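Membrane-bound lytic murein transglycosylase (Agrobacterium tumefaciens, PDB 2PNW) probably cleaves the beta-1,4 bond between N-acetylmuramic acid and N-acetylglucosamine in peptidoglycan, as a lytic transglycosylase with an MltA-specific insert domain. Local coordinates at residues P157-R160 / A161-G165; V181-F184 / F185-Q189; H309-G313 / K314-R318. All coordinates share one frame; numbering follows the deposited sequence.

Interaction 1 (P157-R160 / A161-G165); sequences PDRR and AIDEG
Asp158 and Ala161 meet at the start of a short helix, 159-163, where the aspartate is the N-cap. Its OD1 accepts from Ala161 N at 3.1 Å, with an N-H...O angle of 164°, a capping bond that satisfies a first-turn amide. With chi1 at 64°, CG sits between the backbone N and C, and OD1 reaches forward to that amide. The other oxygen, OD2, forms a salt bridge with Arg256, so both carboxylate oxygens are used. Just before the cap, Pro157 CB packs on Ala161 CB at 3.8 Å. It also lies 4.3 Å from Ile162 CG1, and Pro157 and Ile162 hold the two positions joined in a hydrophobic staple.

The backbone follows with i to i+4 bonds from Ile162, Asp163 and Glu164 back to Asp158, Arg159 and Arg160, the Asp163 N to Arg159 O bond measuring 2.8 Å. At the far end Gly165, with positive phi, closes a Schellman motif, its N donating to Ile162 O at 2.9 Å.

Two arginine-acid pairs are spaced i to i+4 along the helix, the Arg160 pair exposed and Arg159 buried. Arg160 NE donates to Glu164 OE2 at 2.8 Å, a salt bridge in which the guanidinium edge comes from above the carboxylate plane, the two planes being 82° apart. A water accepts from Arg160 NH2 and donates to Glu164 OE2 at 2.8 Å. Arg159 and Asp163 run side by side without direct contact of their charged atoms; a second water links Arg159 NH1 to Asp163 OD2, which it reaches at 2.7 Å, and that oxygen also accepts from Trp253 NE1. Arg159 NE gives a weak hydrogen bond to Asn255 O.

Both ends of this five-residue helix are therefore capped, and the negative Asp158 at its N-terminus probably interacts favourably with the helix dipole.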
loop_
_atom_site.group_PDB
_atom_site.type_symbol
_atom_site.label_atom_id
_atom_site.label_comp_id
_atom_site.label_asym_id
_atom_site.label_seq_id
_atom_site.Cartn_x
_atom_site.Cartn_y
_atom_site.Cartn_z
ATOM N N PRO A 157 8.051 17.546 13.661
ATOM C CA PRO A 157 6.706 17.730 14.248
ATOM C C PRO A 157 5.710 16.614 13.861
ATOM O O PRO A 157 5.874 15.974 12.818
ATOM C CB PRO A 157 6.270 19.052 13.635
ATOM C CG PRO A 157 7.534 19.815 13.514
ATOM C CD PRO A 157 8.536 18.807 13.042
ATOM N N ASP A 158 4.693 16.379 14.695
ATOM C CA ASP A 158 3.694 15.341 14.405
ATOM C C ASP A 158 2.480 15.907 13.670
ATOM O O ASP A 158 2.431 17.088 13.410
ATOM C CB ASP A 158 3.265 14.575 15.693
ATOM C CG ASP A 158 2.555 15.458 16.704
ATOM O OD1 ASP A 158 2.286 16.652 16.439
ATOM O OD2 ASP A 158 2.248 14.933 17.793
ATOM N N ARG A 159 1.526 15.041 13.330
ATOM C CA ARG A 159 0.344 15.435 12.572
ATOM C C ARG A 159 -0.344 16.652 13.212
ATOM O O ARG A 159 -0.690 17.641 12.529
ATOM C CB ARG A 159 -0.628 14.242 12.490
ATOM C CG ARG A 159 -1.979 14.563 11.799
ATOM C CD ARG A 159 -2.863 13.338 11.701
ATOM N NE ARG A 159 -2.290 12.315 10.830
ATOM C CZ ARG A 159 -2.297 12.391 9.492
ATOM N NH1 ARG A 159 -2.865 13.442 8.891
ATOM N NH2 ARG A 159 -1.751 11.409 8.779
ATOM N N ARG A 160 -0.497 16.617 14.542
ATOM C CA ARG A 160 -1.175 17.757 15.203
ATOM C C ARG A 160 -0.452 19.076 14.938
ATOM O O ARG A 160 -1.087 20.094 14.577
ATOM C CB ARG A 160 -1.284 17.533 16.719
ATOM C CG ARG A 160 -1.888 18.748 17.441
ATOM C CD ARG A 160 -2.173 18.411 18.902
ATOM N NE ARG A 160 -2.731 19.591 19.574
ATOM C CZ ARG A 160 -3.404 19.556 20.726
ATOM N NH1 ARG A 160 -3.606 18.396 21.354
ATOM N NH2 ARG A 160 -3.862 20.690 21.258
ATOM N N ALA A 161 0.870 19.078 15.136
ATOM C CA ALA A 161 1.648 20.309 14.990
ATOM C C ALA A 161 1.567 20.830 13.541
ATOM O O ALA A 161 1.498 22.035 13.288
ATOM C CB ALA A 161 3.085 20.080 15.402
ATOM N N ILE A 162 1.550 19.903 12.599
ATOM C CA ILE A 162 1.448 20.277 11.167
ATOM C C ILE A 162 0.043 20.831 10.857
ATOM O O ILE A 162 -0.093 21.927 10.274
ATOM C CB ILE A 162 1.854 19.111 10.258
ATOM C CG1 ILE A 162 3.327 18.713 10.573
ATOM C CG2 ILE A 162 1.661 19.488 8.762
ATOM C CD1 ILE A 162 3.630 17.251 10.128
ATOM N N ASP A 163 -0.990 20.127 11.312
ATOM C CA ASP A 163 -2.376 20.598 11.175
ATOM C C ASP A 163 -2.596 21.964 11.837
ATOM O O ASP A 163 -3.427 22.745 11.363
ATOM C CB ASP A 163 -3.387 19.603 11.762
ATOM C CG ASP A 163 -3.601 18.384 10.884
ATOM O OD1 ASP A 163 -3.088 18.352 9.733
ATOM O OD2 ASP A 163 -4.345 17.460 11.308
ATOM N N GLU A 164 -1.861 22.250 12.911
ATOM C CA GLU A 164 -1.978 23.536 13.634
ATOM C C GLU A 164 -1.139 24.653 12.998
ATOM O O GLU A 164 -1.160 25.812 13.461
ATOM C CB GLU A 164 -1.601 23.368 15.113
ATOM C CG GLU A 164 -2.583 22.529 15.925
ATOM C CD GLU A 164 -2.094 22.310 17.370
ATOM O OE1 GLU A 164 -0.859 22.330 17.640
ATOM O OE2 GLU A 164 -2.956 22.074 18.221
ATOM N N GLY A 165 -0.390 24.317 11.940
ATOM C CA GLY A 165 0.214 25.348 11.077
ATOM C C GLY A 165 1.732 25.513 11.032
ATOM O O GLY A 165 2.225 26.529 10.521
HETATM O O HOH W 1 -4.818 15.363 9.686
HETATM O O HOH W 2 -2.134 23.339 20.624
#

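Interaction 2 (V181-F184 / F185-Q189); sequences VDLF and FVHVQ
Val181 O is met twice by Phe185: the backbone N donates to it at 3.0 Å, and CD2 of the ring brings its edge to within 3.3 Å, with the oxygen lying in the ring plane. The pair belongs to alpha-helix 180-189 of the MltA-specific insert domain, and the i to i+4 spacing sets the main contacts along it. Val186 N, His187 N and Val188 N donate in the same way to Asp182 O, Leu183 O and Phe184 O.

The side chains follow that spacing in pairs. Val181 and Phe185 lie alongside each other, pointing the same way; the valine CG1, trans to the backbone N (chi1 173°), reaches the aromatic CE2 at 3.8 Å. Phe184 and Val188 run across one another at a slant, CE2 to CG2 at 3.7 Å. Leu183 CD1 sits in the plane of the imidazole of His187, at its edge, 3.9 Å from CD2. His187 CD2 also lies 3.2 Å from Leu183 O. A chi1 of -75° turns the histidine ring back along the helix, its edge toward Leu183.

Neighbouring elements bury this helix on several sides. Arg238, on helix 234-243, makes a salt bridge with Asp182 and a cation-pi contact with the Phe185 ring, while Tyr258 and Phe261 meet His187 edge-to-face.

In the last turn Phe185 O takes two donors from one residue: Gln189 N at 2.9 Å and, weakly, the side-chain NE2 of Gln189 at 3.3 Å.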
loop_
_atom_site.group_PDB
_atom_site.type_symbol
_atom_site.label_atom_id
_atom_site.label_comp_id
_atom_site.label_asym_id
_atom_site.label_seq_id
_atom_site.Cartn_x
_atom_site.Cartn_y
_atom_site.Cartn_z
ATOM N N VAL A 181 -11.283 14.890 6.842
ATOM C CA VAL A 181 -11.385 13.447 6.926
ATOM C C VAL A 181 -11.011 12.783 5.594
ATOM O O VAL A 181 -10.323 11.755 5.572
ATOM C CB VAL A 181 -12.764 12.977 7.445
ATOM C CG1 VAL A 181 -12.859 11.453 7.344
ATOM C CG2 VAL A 181 -12.915 13.421 8.923
ATOM N N ASP A 182 -11.447 13.378 4.481
ATOM C CA ASP A 182 -11.137 12.796 3.184
ATOM C C ASP A 182 -9.616 12.849 2.993
ATOM O O ASP A 182 -9.017 11.876 2.503
ATOM C CB ASP A 182 -11.846 13.545 2.048
ATOM C CG ASP A 182 -13.353 13.196 1.936
ATOM O OD1 ASP A 182 -13.799 12.243 2.583
ATOM O OD2 ASP A 182 -14.079 13.890 1.193
ATOM N N LEU A 183 -9.000 13.971 3.370
ATOM C CA LEU A 183 -7.539 14.076 3.268
ATOM C C LEU A 183 -6.823 13.082 4.196
ATOM O O LEU A 183 -5.808 12.471 3.821
ATOM C CB LEU A 183 -7.087 15.506 3.543
ATOM C CG LEU A 183 -5.572 15.722 3.557
ATOM C CD1 LEU A 183 -4.915 15.291 2.225
ATOM C CD2 LEU A 183 -5.325 17.188 3.848
ATOM N N PHE A 184 -7.317 12.938 5.433
ATOM C CA PHE A 184 -6.781 11.897 6.322
ATOM C C PHE A 184 -6.759 10.522 5.669
ATOM O O PHE A 184 -5.737 9.803 5.715
ATOM C CB PHE A 184 -7.548 11.862 7.683
ATOM C CG PHE A 184 -6.925 10.919 8.698
ATOM C CD1 PHE A 184 -5.948 11.376 9.579
ATOM C CD2 PHE A 184 -7.289 9.576 8.737
ATOM C CE1 PHE A 184 -5.383 10.520 10.543
ATOM C CE2 PHE A 184 -6.715 8.698 9.689
ATOM C CZ PHE A 184 -5.742 9.190 10.585
ATOM N N PHE A 185 -7.876 10.117 5.065
ATOM C CA PHE A 185 -7.909 8.816 4.402
ATOM C C PHE A 185 -6.970 8.700 3.188
ATOM O O PHE A 185 -6.481 7.621 2.899
ATOM C CB PHE A 185 -9.334 8.442 4.030
ATOM C CG PHE A 185 -10.082 7.785 5.162
ATOM C CD1 PHE A 185 -10.117 6.395 5.269
ATOM C CD2 PHE A 185 -10.716 8.555 6.134
ATOM C CE1 PHE A 185 -10.795 5.773 6.324
ATOM C CE2 PHE A 185 -11.402 7.947 7.195
ATOM C CZ PHE A 185 -11.461 6.564 7.286
ATOM N N VAL A 186 -6.733 9.809 2.504
ATOM C CA VAL A 186 -5.658 9.867 1.479
ATOM C C VAL A 186 -4.262 9.590 2.098
ATOM O O VAL A 186 -3.471 8.834 1.543
ATOM C CB VAL A 186 -5.710 11.219 0.729
ATOM C CG1 VAL A 186 -4.415 11.472 -0.083
ATOM C CG2 VAL A 186 -6.976 11.245 -0.161
ATOM N N HIS A 187 -3.959 10.174 3.253
ATOM C CA HIS A 187 -2.720 9.807 3.965
ATOM C C HIS A 187 -2.665 8.307 4.220
ATOM O O HIS A 187 -1.616 7.696 4.041
ATOM C CB HIS A 187 -2.604 10.546 5.312
ATOM C CG HIS A 187 -2.217 11.997 5.188
ATOM N ND1 HIS A 187 -1.189 12.549 5.924
ATOM C CD2 HIS A 187 -2.695 12.998 4.400
ATOM C CE1 HIS A 187 -1.062 13.829 5.612
ATOM N NE2 HIS A 187 -1.969 14.129 4.697
ATOM N N VAL A 188 -3.787 7.712 4.640
ATOM C CA VAL A 188 -3.823 6.279 4.946
ATOM C C VAL A 188 -3.598 5.433 3.692
ATOM O O VAL A 188 -2.828 4.445 3.725
ATOM C CB VAL A 188 -5.167 5.887 5.634
ATOM C CG1 VAL A 188 -5.238 4.388 5.918
ATOM C CG2 VAL A 188 -5.324 6.667 6.945
ATOM N N GLN A 189 -4.255 5.798 2.589
ATOM C CA GLN A 189 -4.093 5.025 1.338
ATOM C C GLN A 189 -2.680 5.220 0.745
ATOM O O GLN A 189 -2.112 4.277 0.150
ATOM C CB GLN A 189 -5.136 5.414 0.280
ATOM C CG GLN A 189 -6.625 5.311 0.694
ATOM C CD GLN A 189 -6.938 4.129 1.568
ATOM O OE1 GLN A 189 -6.924 2.990 1.121
ATOM N NE2 GLN A 189 -7.238 4.397 2.838
#

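Interaction 3 (H309-G313 / K314-R318); sequences HLDDG and KPFAR
This is a surface contact around a tight turn: Asp311 and Leu310, in the loop that leads into strand 316-324, are met by Arg318 from that strand. The guanidinium bends back, with chi3 at 77°, and presents NH2 edge-on to three oxygens. Arg318 NH2 lies 3.0 Å from Asp311 OD1 and 3.2 Å from Asp311 OD2, in a salt bridge whose individual hydrogen bonds are weak; the third oxygen is Leu310 O, also a weak bond. The carboxylate stands at 75° to the guanidinium, so the two groups do not pair in a common plane. Between Asp311 and Lys314 the chain makes a type I' beta turn, closed by Lys314 N to Asp311 O at 3.1 Å, within a 3D domain of the double-psi beta-barrel clan. Phe316 covers one face of the Arg318 guanidinium with CE1, which lies over the centre of the group. Leu310 CD1 packs on Phe316 CE1 at 3.9 Å. The other two guanidinium nitrogens also have partners: Arg318 NH1 donates to Gly284 O, and Arg318 NE to a water oxygen 3.0 Å away. That water also accepts from Ala317 N and donates to Asp311 OD2 at 2.6 Å.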
loop_
_atom_site.group_PDB
_atom_site.type_symbol
_atom_site.label_atom_id
_atom_site.label_comp_id
_atom_site.label_asym_id
_atom_site.label_seq_id
_atom_site.Cartn_x
_atom_site.Cartn_y
_atom_site.Cartn_z
ATOM N N HIS A 309 -17.551 -9.922 -2.798
ATOM C CA HIS A 309 -18.014 -8.695 -3.439
ATOM C C HIS A 309 -17.031 -8.063 -4.426
ATOM O O HIS A 309 -17.359 -7.059 -5.063
ATOM C CB HIS A 309 -18.547 -7.682 -2.408
ATOM C CG HIS A 309 -17.485 -6.982 -1.618
ATOM N ND1 HIS A 309 -16.910 -7.534 -0.496
ATOM C CD2 HIS A 309 -16.932 -5.754 -1.758
ATOM C CE1 HIS A 309 -16.029 -6.689 0.011
ATOM N NE2 HIS A 309 -16.029 -5.596 -0.732
ATOM N N LEU A 310 -15.848 -8.667 -4.572
ATOM C CA LEU A 310 -14.909 -8.265 -5.633
ATOM C C LEU A 310 -14.994 -9.192 -6.855
ATOM O O LEU A 310 -14.256 -9.021 -7.823
ATOM C CB LEU A 310 -13.461 -8.204 -5.111
ATOM C CG LEU A 310 -13.207 -7.434 -3.813
ATOM C CD1 LEU A 310 -11.725 -7.419 -3.469
ATOM C CD2 LEU A 310 -13.752 -6.011 -3.930
ATOM N N ASP A 311 -15.884 -10.183 -6.802
ATOM C CA ASP A 311 -16.013 -11.153 -7.888
ATOM C C ASP A 311 -17.483 -11.414 -8.207
ATOM O O ASP A 311 -17.842 -12.528 -8.613
ATOM C CB ASP A 311 -15.324 -12.475 -7.525
ATOM C CG ASP A 311 -13.804 -12.378 -7.531
ATOM O OD1 ASP A 311 -13.221 -11.982 -6.499
ATOM O OD2 ASP A 311 -13.194 -12.740 -8.559
ATOM N N ASP A 312 -18.322 -10.392 -8.005
ATOM C CA ASP A 312 -19.773 -10.467 -8.276
ATOM C C ASP A 312 -20.405 -11.728 -7.657
ATOM O O ASP A 312 -21.090 -12.497 -8.341
ATOM C CB ASP A 312 -20.029 -10.368 -9.794
ATOM C CG ASP A 312 -21.517 -10.231 -10.159
ATOM O OD1 ASP A 312 -22.350 -9.864 -9.291
ATOM O OD2 ASP A 312 -21.846 -10.490 -11.344
ATOM N N GLY A 313 -20.149 -11.936 -6.365
ATOM C CA GLY A 313 -20.731 -13.042 -5.601
ATOM C C GLY A 313 -19.919 -14.319 -5.551
ATOM O O GLY A 313 -20.205 -15.200 -4.747
ATOM N N LYS A 314 -18.907 -14.426 -6.413
ATOM C CA LYS A 314 -18.010 -15.593 -6.435
ATOM C C LYS A 314 -16.828 -15.404 -5.465
ATOM O O LYS A 314 -16.472 -14.270 -5.157
ATOM C CB LYS A 314 -17.487 -15.829 -7.851
ATOM C CG LYS A 314 -18.523 -16.314 -8.863
ATOM C CD LYS A 314 -17.824 -16.597 -10.184
ATOM C CE LYS A 314 -18.774 -17.038 -11.279
ATOM N NZ LYS A 314 -18.010 -17.305 -12.547
ATOM N N PRO A 315 -16.231 -16.514 -4.966
ATOM C CA PRO A 315 -15.083 -16.391 -4.076
ATOM C C PRO A 315 -13.855 -15.749 -4.736
ATOM O O PRO A 315 -13.582 -15.976 -5.915
ATOM C CB PRO A 315 -14.782 -17.839 -3.679
ATOM C CG PRO A 315 -15.420 -18.678 -4.730
ATOM C CD PRO A 315 -16.623 -17.923 -5.160
ATOM N N PHE A 316 -13.144 -14.940 -3.959
ATOM C CA PHE A 316 -11.895 -14.316 -4.389
ATOM C C PHE A 316 -10.808 -15.389 -4.476
ATOM O O PHE A 316 -10.495 -16.045 -3.484
ATOM C CB PHE A 316 -11.509 -13.244 -3.349
ATOM C CG PHE A 316 -10.337 -12.379 -3.755
ATOM C CD1 PHE A 316 -10.556 -11.144 -4.349
ATOM C CD2 PHE A 316 -9.022 -12.788 -3.516
ATOM C CE1 PHE A 316 -9.487 -10.314 -4.721
ATOM C CE2 PHE A 316 -7.940 -11.958 -3.887
ATOM C CZ PHE A 316 -8.189 -10.720 -4.492
ATOM N N ALA A 317 -10.247 -15.577 -5.663
ATOM C CA ALA A 317 -9.157 -16.531 -5.863
ATOM C C ALA A 317 -8.378 -16.108 -7.092
ATOM O O ALA A 317 -8.756 -16.446 -8.213
ATOM C CB ALA A 317 -9.702 -17.972 -6.039
ATOM N N ARG A 318 -7.284 -15.373 -6.887
ATOM C CA ARG A 318 -6.558 -14.822 -8.028
ATOM C C ARG A 318 -5.086 -14.651 -7.741
ATOM O O ARG A 318 -4.675 -14.541 -6.587
ATOM C CB ARG A 318 -7.171 -13.488 -8.489
ATOM C CG ARG A 318 -7.084 -12.359 -7.507
ATOM C CD ARG A 318 -7.749 -11.092 -8.053
ATOM N NE ARG A 318 -9.218 -11.139 -7.981
ATOM C CZ ARG A 318 -10.008 -10.060 -8.045
ATOM N NH1 ARG A 318 -9.485 -8.842 -8.178
ATOM N NH2 ARG A 318 -11.331 -10.192 -7.975
HETATM O O HOH W 3 -10.824 -13.619 -7.869
#

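In the fold
Interactions 1 and 2 share the MltA-specific insert domain and touch: Arg159 of interaction 1 packs on Phe184 and His187 of interaction 2, with Arg159 NH2 3.1 Å from His187 ND1. Interaction 3 belongs to the 3D domain, its centre about 41 Å from that of interaction 1 and 27 Å from that of interaction 2. In these three contacts the chemistry differs with burial. The helix turns of 181-189 are buried, and apolar and aromatic pairs dominate their side-chain contacts; the partly buried 157-165 and the surface turn of 309-318 rely on carboxylates, arginines and bridging waters. Those two still differ: one caps and braces a short helix, whereas the other ties a loop to a strand.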